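Local structure of LacI family transcription regulator (4O5A) at residues R102-L107 / N129-L134; D175-G180 / P330-I335; G180-H185 / T298-N303. The protein probably regulates transcription by binding operator DNA through an N-terminal helix-turn-helix domain and sensing a small effector in a periplasmic-binding-protein-like core. All blocks are in the same frame, centred on the assembly; numbering follows the deposited sequence.

From the N terminus, the chain first closes contact 1, a short loop from 102-107 through helix 116-127 to 129-134, in the subdomain built on the parallel sheet. Next, contact 2 opens at 175-180, and contact 3 follows at 180-185; the two share G180. Contact 3 closes first, at 298-303, and contact 2 at 330-335, so the smaller loop sits within the larger. At one side of the mixed sheet, contact 3 packs helix 175-188 on strand 298-301, and contact 2 sets it on Y332, just ahead of antiparallel edge strand 333-335, where Y332 OH meets T181 OG1. Contact 1 lies apart, its centre about 30 Å from that of contact 2 and about 33 Å from contact 3's.

Contact 1: R102-L107 / N129-L134; sequences RDYSLL and NVDALL
The carboxylate oxygen D131 OD2 is held from two directions: the hydroxyl Y104 OH donates to it across the contact at 2.7 Å, a bond that is short but weak in its geometry, and the backbone N of R69 donates as well. The other oxygen, OD1, is hydrogen-bonded to T68 OG1, so both ends of the carboxylate are tied down and its rotation is largely fixed. Ring and carboxylate planes stand 63° apart. The acid comes in obliquely to the ring, its OD2 lying 3.4 Å from Y104 CZ, while R102 O lies in the ring plane at the edge.

Farther along, the contact turns apolar. L107 has CG anti to its backbone nitrogen; chi1 -169° and chi2 71° together carry CD2 to V130 CG1 at 3.7 Å. The same methyl meets the amide nitrogen of N129, ND2, at 3.5 Å, and those two side chains cross at about a right angle. W124 of helix 116-127 touches both L107 and N129.

Strands 105-111 and 132-135 flank strand 70-76 in the parallel sheet, and L106 and L107 continue that sheet antiparallel into the second subunit. With helix 116-127 as the connection, the segments hold the starts of the two parallel strands of a beta-alpha-beta crossover, with strand 70-76 between them, the building unit of this Rossmann-like N-terminal subdomain.

Contact 2: D175-G180 / P330-I335; sequences DAAASG and PPYELI
Y332 carries this contact, lying against the first turns of helix 175-188 where A177 and A178 meet it. Its CB starts beside strand 298-301, 3.4 Å from S301 O. From there CG takes the position between the backbone nitrogen and the carbonyl carbon (chi1 60°), and the ring goes in under the helix with one face turned to A178. CE1 meets A178 CA at 4.0 Å; at the other ring carbon next to CZ, CE2 meets A177 CB, also at 4.0 Å. CZ comes closer to the helix backbone, 3.7 Å from A178 CA. Seen from the ring as a whole, A178 CA makes a CH-pi contact, 4.1 Å from the centroid and 28° off the ring normal, and the methyl carbon A178 CB is over the same ring.

At the tip, Y332 OH is hydrogen-bonded to T181 OG1, one turn farther along the helix, and lies 3.1 Å from A177 O. T181 OG1 also makes a weak hydrogen bond to that carbonyl oxygen, so three oxygens gather where the ring ends.

Small alanines let the helix settle close to the ring, with L300 touching both Y332 and A178. A helix resting on a ring from the loop that leads into edge strand 333-335 fits the layered alpha/beta architecture of the periplasmic-binding-protein-like C-terminal subdomain.

Contact 3: G180-H185 / T298-N303; sequences GTMIRH and TALSRN
M182 and L300 cross at about a right angle, where helix 175-188 packs on strand 298-301 in the alpha/beta C-terminal subdomain of the periplasmic-binding-protein-like fold. M182, present as selenomethionine, runs out nearly straight from the helix and then bends at its last torsion (chi3 -75°). Its SE lies 3.9 Å from L300 CB, near the root of the leucine rather than its tip. L300 in turn points its CG anti to the backbone nitrogen (chi1 -165°), and this, with chi2 -66°, brings CD2 to 4.1 Å from M182 CG. Each chain thus touches the other at two levels: the selenium sits by the base of the leucine, and CD2 of the leucine meets the middle of the M182 chain. I282 and W284 of the adjacent strand 280-284 also pack against M182, and Y332 touches L300, so the crossing is buried among further side chains.

One helical turn on, H185 faces T298, two residues before L300 and so on the same side of the sheet as the leucine. The polar ends of this pair are satisfied elsewhere: H185 NE2 is hydrogen-bonded to T340 OG1, and T298 OG1 is hydrogen-bonded both to that hydroxyl and to the backbone N of R337, while L334 of strand 333-335 touches T181, H185 and T298 alike. Between the two residues themselves, the methyl T298 CG2 approaches the imidazole obliquely, 4.3 Å from H185 NE2.

Contact 1: R102-L107 / N129-L134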
# COMPACT_ATOMS: atom_id res chain seq x y z
N ARG A 102 9.94 -15.60 17.55
CA ARG A 102 11.29 -15.78 18.09
C ARG A 102 11.84 -14.46 18.63
O ARG A 102 13.05 -14.34 18.85
CB ARG A 102 12.25 -16.25 16.99
CG ARG A 102 11.80 -17.46 16.18
CD ARG A 102 12.28 -18.74 16.82
NE ARG A 102 13.72 -18.76 17.06
CZ ARG A 102 14.62 -19.37 16.28
NH1 ARG A 102 14.24 -20.03 15.20
NH2 ARG A 102 15.91 -19.32 16.60
N ASP A 103 10.96 -13.48 18.81
CA ASP A 103 11.36 -12.16 19.33
C ASP A 103 12.44 -11.49 18.47
O ASP A 103 13.38 -10.86 18.96
CB ASP A 103 11.76 -12.26 20.79
CG ASP A 103 10.58 -12.65 21.67
OD1 ASP A 103 9.60 -11.86 21.72
OD2 ASP A 103 10.61 -13.74 22.27
N TYR A 104 12.29 -11.64 17.16
CA TYR A 104 13.18 -11.01 16.21
C TYR A 104 12.51 -9.73 15.72
O TYR A 104 11.29 -9.60 15.78
CB TYR A 104 13.42 -11.96 15.03
CG TYR A 104 14.75 -12.66 15.11
CD1 TYR A 104 15.01 -13.58 16.10
CD2 TYR A 104 15.76 -12.38 14.19
CE1 TYR A 104 16.24 -14.22 16.18
CE2 TYR A 104 16.99 -13.02 14.26
CZ TYR A 104 17.22 -13.93 15.26
OH TYR A 104 18.43 -14.57 15.35
N SER A 105 13.33 -8.80 15.21
CA SER A 105 12.84 -7.54 14.65
C SER A 105 13.35 -7.39 13.23
O SER A 105 14.33 -8.02 12.84
CB SER A 105 13.36 -6.33 15.44
OG SER A 105 13.01 -6.38 16.81
N LEU A 106 12.69 -6.53 12.46
CA LEU A 106 13.17 -6.20 11.12
C LEU A 106 13.88 -4.84 11.20
O LEU A 106 13.31 -3.87 11.73
CB LEU A 106 11.98 -6.07 10.18
CG LEU A 106 12.21 -6.01 8.68
CD1 LEU A 106 12.67 -7.38 8.17
CD2 LEU A 106 10.93 -5.57 7.95
N LEU A 107 15.10 -4.77 10.69
CA LEU A 107 15.83 -3.51 10.68
C LEU A 107 15.73 -2.94 9.26
O LEU A 107 16.20 -3.56 8.30
CB LEU A 107 17.29 -3.72 11.07
CG LEU A 107 18.08 -2.44 11.33
CD1 LEU A 107 17.63 -1.78 12.63
CD2 LEU A 107 19.58 -2.71 11.37
N ASN A 129 25.67 -6.23 12.12
CA ASN A 129 24.59 -5.52 12.79
C ASN A 129 23.24 -6.21 12.66
O ASN A 129 22.27 -5.83 13.34
CB ASN A 129 24.49 -4.08 12.29
CG ASN A 129 23.74 -3.19 13.24
OD1 ASN A 129 24.00 -3.21 14.45
ND2 ASN A 129 22.79 -2.42 12.72
N VAL A 130 23.16 -7.21 11.79
CA VAL A 130 21.94 -8.03 11.65
C VAL A 130 22.36 -9.49 11.52
O VAL A 130 23.53 -9.78 11.29
CB VAL A 130 21.09 -7.61 10.43
CG1 VAL A 130 20.58 -6.18 10.58
CG2 VAL A 130 21.88 -7.77 9.15
N ASP A 131 21.39 -10.39 11.67
CA ASP A 131 21.68 -11.82 11.67
C ASP A 131 21.53 -12.44 10.28
O ASP A 131 22.08 -13.52 10.01
CB ASP A 131 20.76 -12.54 12.65
CG ASP A 131 21.12 -12.26 14.10
OD1 ASP A 131 22.20 -11.69 14.36
OD2 ASP A 131 20.31 -12.63 14.98
N ALA A 132 20.79 -11.76 9.42
CA ALA A 132 20.51 -12.20 8.06
C ALA A 132 19.97 -11.04 7.25
O ALA A 132 19.40 -10.10 7.82
CB ALA A 132 19.51 -13.36 8.06
N LEU A 133 20.12 -11.13 5.93
CA LEU A 133 19.67 -10.08 5.01
C LEU A 133 18.61 -10.64 4.07
O LEU A 133 18.73 -11.76 3.59
CB LEU A 133 20.83 -9.59 4.16
CG LEU A 133 22.05 -9.06 4.90
CD1 LEU A 133 23.15 -8.72 3.92
CD2 LEU A 133 21.62 -7.83 5.66
N LEU A 134 17.59 -9.84 3.80
CA LEU A 134 16.55 -10.21 2.87
C LEU A 134 16.79 -9.42 1.59
O LEU A 134 16.90 -8.19 1.63
CB LEU A 134 15.19 -9.86 3.48
CG LEU A 134 13.95 -10.11 2.63
CD1 LEU A 134 13.85 -11.59 2.29
CD2 LEU A 134 12.71 -9.64 3.37

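Contact 2: D175-G180 / P330-I335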
# COMPACT_ATOMS: atom_id res chain seq x y z
N ASP A 175 6.72 -17.08 -12.22
CA ASP A 175 5.99 -16.25 -13.18
C ASP A 175 5.58 -17.00 -14.45
O ASP A 175 4.55 -16.69 -15.03
CB ASP A 175 6.79 -14.99 -13.54
CG ASP A 175 6.80 -13.96 -12.42
OD1 ASP A 175 5.98 -14.08 -11.48
OD2 ASP A 175 7.62 -13.02 -12.48
N ALA A 176 6.38 -17.95 -14.90
CA ALA A 176 6.02 -18.72 -16.10
C ALA A 176 4.74 -19.53 -15.87
O ALA A 176 3.88 -19.59 -16.75
CB ALA A 176 7.16 -19.63 -16.52
N ALA A 177 4.63 -20.15 -14.70
CA ALA A 177 3.41 -20.87 -14.32
C ALA A 177 2.20 -19.94 -14.31
O ALA A 177 1.16 -20.24 -14.91
CB ALA A 177 3.57 -21.55 -12.95
N ALA A 178 2.33 -18.83 -13.59
CA ALA A 178 1.26 -17.84 -13.53
C ALA A 178 0.84 -17.36 -14.93
O ALA A 178 -0.35 -17.17 -15.20
CB ALA A 178 1.69 -16.67 -12.67
N SER A 179 1.82 -17.16 -15.81
CA SER A 179 1.55 -16.72 -17.18
C SER A 179 0.64 -17.73 -17.87
O SER A 179 -0.34 -17.35 -18.51
CB SER A 179 2.84 -16.58 -17.98
OG SER A 179 3.70 -15.60 -17.42
N GLY A 180 0.96 -19.01 -17.72
CA GLY A 180 0.16 -20.08 -18.29
C GLY A 180 -1.26 -20.09 -17.76
O GLY A 180 -2.22 -20.26 -18.52
N PRO A 330 4.42 -19.98 -1.88
CA PRO A 330 3.09 -20.60 -1.78
C PRO A 330 2.30 -20.43 -3.08
O PRO A 330 2.54 -19.45 -3.79
CB PRO A 330 2.42 -19.82 -0.66
CG PRO A 330 3.55 -19.34 0.19
CD PRO A 330 4.67 -19.04 -0.77
N PRO A 331 1.40 -21.37 -3.39
CA PRO A 331 0.74 -21.28 -4.70
C PRO A 331 -0.06 -20.00 -4.86
O PRO A 331 -0.66 -19.50 -3.91
CB PRO A 331 -0.18 -22.50 -4.73
CG PRO A 331 -0.34 -22.92 -3.29
CD PRO A 331 0.95 -22.55 -2.62
N TYR A 332 -0.02 -19.45 -6.07
CA TYR A 332 -0.83 -18.31 -6.44
C TYR A 332 -2.22 -18.83 -6.81
O TYR A 332 -2.43 -20.03 -6.93
CB TYR A 332 -0.22 -17.61 -7.65
CG TYR A 332 -0.13 -18.52 -8.85
CD1 TYR A 332 -1.20 -18.68 -9.72
CD2 TYR A 332 1.03 -19.24 -9.11
CE1 TYR A 332 -1.13 -19.53 -10.80
CE2 TYR A 332 1.11 -20.08 -10.19
CZ TYR A 332 0.03 -20.22 -11.04
OH TYR A 332 0.11 -21.07 -12.12
N GLU A 333 -3.16 -17.92 -7.06
CA GLU A 333 -4.52 -18.33 -7.41
C GLU A 333 -5.08 -17.31 -8.40
O GLU A 333 -4.93 -16.11 -8.19
CB GLU A 333 -5.38 -18.36 -6.14
CG GLU A 333 -6.87 -18.62 -6.32
CD GLU A 333 -7.66 -18.35 -5.03
OE1 GLU A 333 -7.02 -17.96 -4.02
OE2 GLU A 333 -8.90 -18.52 -5.03
N LEU A 334 -5.71 -17.78 -9.47
CA LEU A 334 -6.39 -16.83 -10.35
C LEU A 334 -7.79 -16.65 -9.79
O LEU A 334 -8.58 -17.61 -9.76
CB LEU A 334 -6.49 -17.37 -11.78
CG LEU A 334 -7.18 -16.43 -12.78
CD1 LEU A 334 -6.39 -15.12 -12.91
CD2 LEU A 334 -7.33 -17.11 -14.12
N ILE A 335 -8.09 -15.46 -9.29
CA ILE A 335 -9.41 -15.16 -8.78
C ILE A 335 -10.27 -14.60 -9.89
O ILE A 335 -10.08 -13.46 -10.32
CB ILE A 335 -9.34 -14.16 -7.63
CG1 ILE A 335 -8.42 -14.71 -6.53
CG2 ILE A 335 -10.74 -13.88 -7.08
CD1 ILE A 335 -8.19 -13.75 -5.39

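Contact 3: G180-H185 / T298-N303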
# COMPACT_ATOMS: atom_id res chain seq x y z
N GLY A 180 0.96 -19.01 -17.72
CA GLY A 180 0.16 -20.08 -18.29
C GLY A 180 -1.26 -20.09 -17.76
O GLY A 180 -2.22 -20.26 -18.52
N THR A 181 -1.41 -19.89 -16.46
CA THR A 181 -2.73 -19.92 -15.85
C THR A 181 -3.61 -18.81 -16.43
O THR A 181 -4.79 -19.04 -16.74
CB THR A 181 -2.65 -19.79 -14.32
OG1 THR A 181 -1.94 -20.92 -13.79
CG2 THR A 181 -4.04 -19.77 -13.72
N MSE A 182 -3.04 -17.62 -16.58
CA MSE A 182 -3.79 -16.47 -17.12
C MSE A 182 -4.12 -16.67 -18.59
O MSE A 182 -5.25 -16.43 -19.03
CB MSE A 182 -3.00 -15.19 -16.93
CG MSE A 182 -2.99 -14.73 -15.48
SE MSE A 182 -2.06 -13.03 -15.34
CE MSE A 182 -0.26 -13.67 -15.52
N ILE A 183 -3.15 -17.14 -19.36
CA ILE A 183 -3.37 -17.30 -20.79
C ILE A 183 -4.37 -18.42 -21.05
O ILE A 183 -5.22 -18.30 -21.93
CB ILE A 183 -2.05 -17.56 -21.54
CG1 ILE A 183 -1.13 -16.34 -21.37
CG2 ILE A 183 -2.29 -17.86 -23.01
CD1 ILE A 183 0.31 -16.64 -21.72
N ARG A 184 -4.29 -19.51 -20.30
CA ARG A 184 -5.25 -20.59 -20.51
C ARG A 184 -6.68 -20.14 -20.20
O ARG A 184 -7.62 -20.59 -20.84
CB ARG A 184 -4.89 -21.84 -19.69
CG ARG A 184 -3.64 -22.56 -20.17
CD ARG A 184 -3.51 -23.94 -19.50
NE ARG A 184 -3.29 -23.78 -18.06
CZ ARG A 184 -2.10 -23.57 -17.51
NH1 ARG A 184 -1.02 -23.50 -18.28
NH2 ARG A 184 -1.98 -23.42 -16.19
N HIS A 185 -6.84 -19.27 -19.20
CA HIS A 185 -8.14 -18.70 -18.83
C HIS A 185 -8.70 -17.91 -20.02
O HIS A 185 -9.87 -18.03 -20.37
CB HIS A 185 -7.98 -17.81 -17.59
CG HIS A 185 -9.23 -17.10 -17.15
ND1 HIS A 185 -10.31 -17.77 -16.58
CD2 HIS A 185 -9.55 -15.79 -17.12
CE1 HIS A 185 -11.24 -16.89 -16.27
NE2 HIS A 185 -10.80 -15.68 -16.57
N THR A 298 -10.68 -9.46 -12.57
CA THR A 298 -10.06 -10.78 -12.43
C THR A 298 -8.57 -10.61 -12.18
O THR A 298 -7.91 -9.80 -12.84
CB THR A 298 -10.27 -11.57 -13.72
OG1 THR A 298 -11.65 -11.91 -13.84
CG2 THR A 298 -9.42 -12.83 -13.73
N ALA A 299 -8.02 -11.33 -11.20
CA ALA A 299 -6.65 -11.06 -10.77
C ALA A 299 -5.87 -12.33 -10.50
O ALA A 299 -6.42 -13.29 -9.97
CB ALA A 299 -6.65 -10.22 -9.53
N LEU A 300 -4.58 -12.29 -10.82
CA LEU A 300 -3.66 -13.35 -10.43
C LEU A 300 -3.17 -12.92 -9.06
O LEU A 300 -2.49 -11.90 -8.92
CB LEU A 300 -2.52 -13.43 -11.45
CG LEU A 300 -1.61 -14.66 -11.46
CD1 LEU A 300 -0.80 -14.72 -10.18
CD2 LEU A 300 -2.43 -15.93 -11.65
N SER A 301 -3.55 -13.68 -8.03
CA SER A 301 -3.29 -13.27 -6.66
C SER A 301 -2.13 -14.08 -6.10
O SER A 301 -2.17 -15.30 -6.12
CB SER A 301 -4.54 -13.54 -5.81
OG SER A 301 -4.29 -13.27 -4.43
N ARG A 302 -1.10 -13.40 -5.61
CA ARG A 302 0.02 -14.07 -4.94
C ARG A 302 -0.25 -14.05 -3.44
O ARG A 302 -0.82 -13.09 -2.92
CB ARG A 302 1.35 -13.37 -5.22
CG ARG A 302 2.10 -13.90 -6.43
CD ARG A 302 3.42 -13.15 -6.67
NE ARG A 302 4.37 -13.27 -5.56
CZ ARG A 302 4.87 -12.24 -4.89
NH1 ARG A 302 4.52 -11.00 -5.22
NH2 ARG A 302 5.72 -12.44 -3.90
N ASN A 303 0.13 -15.11 -2.76
CA ASN A 303 -0.07 -15.18 -1.33
C ASN A 303 1.12 -14.51 -0.64
O ASN A 303 2.02 -15.19 -0.15
CB ASN A 303 -0.21 -16.64 -0.88
CG ASN A 303 -0.66 -16.76 0.56
OD1 ASN A 303 -0.62 -15.80 1.34
ND2 ASN A 303 -1.08 -17.97 0.94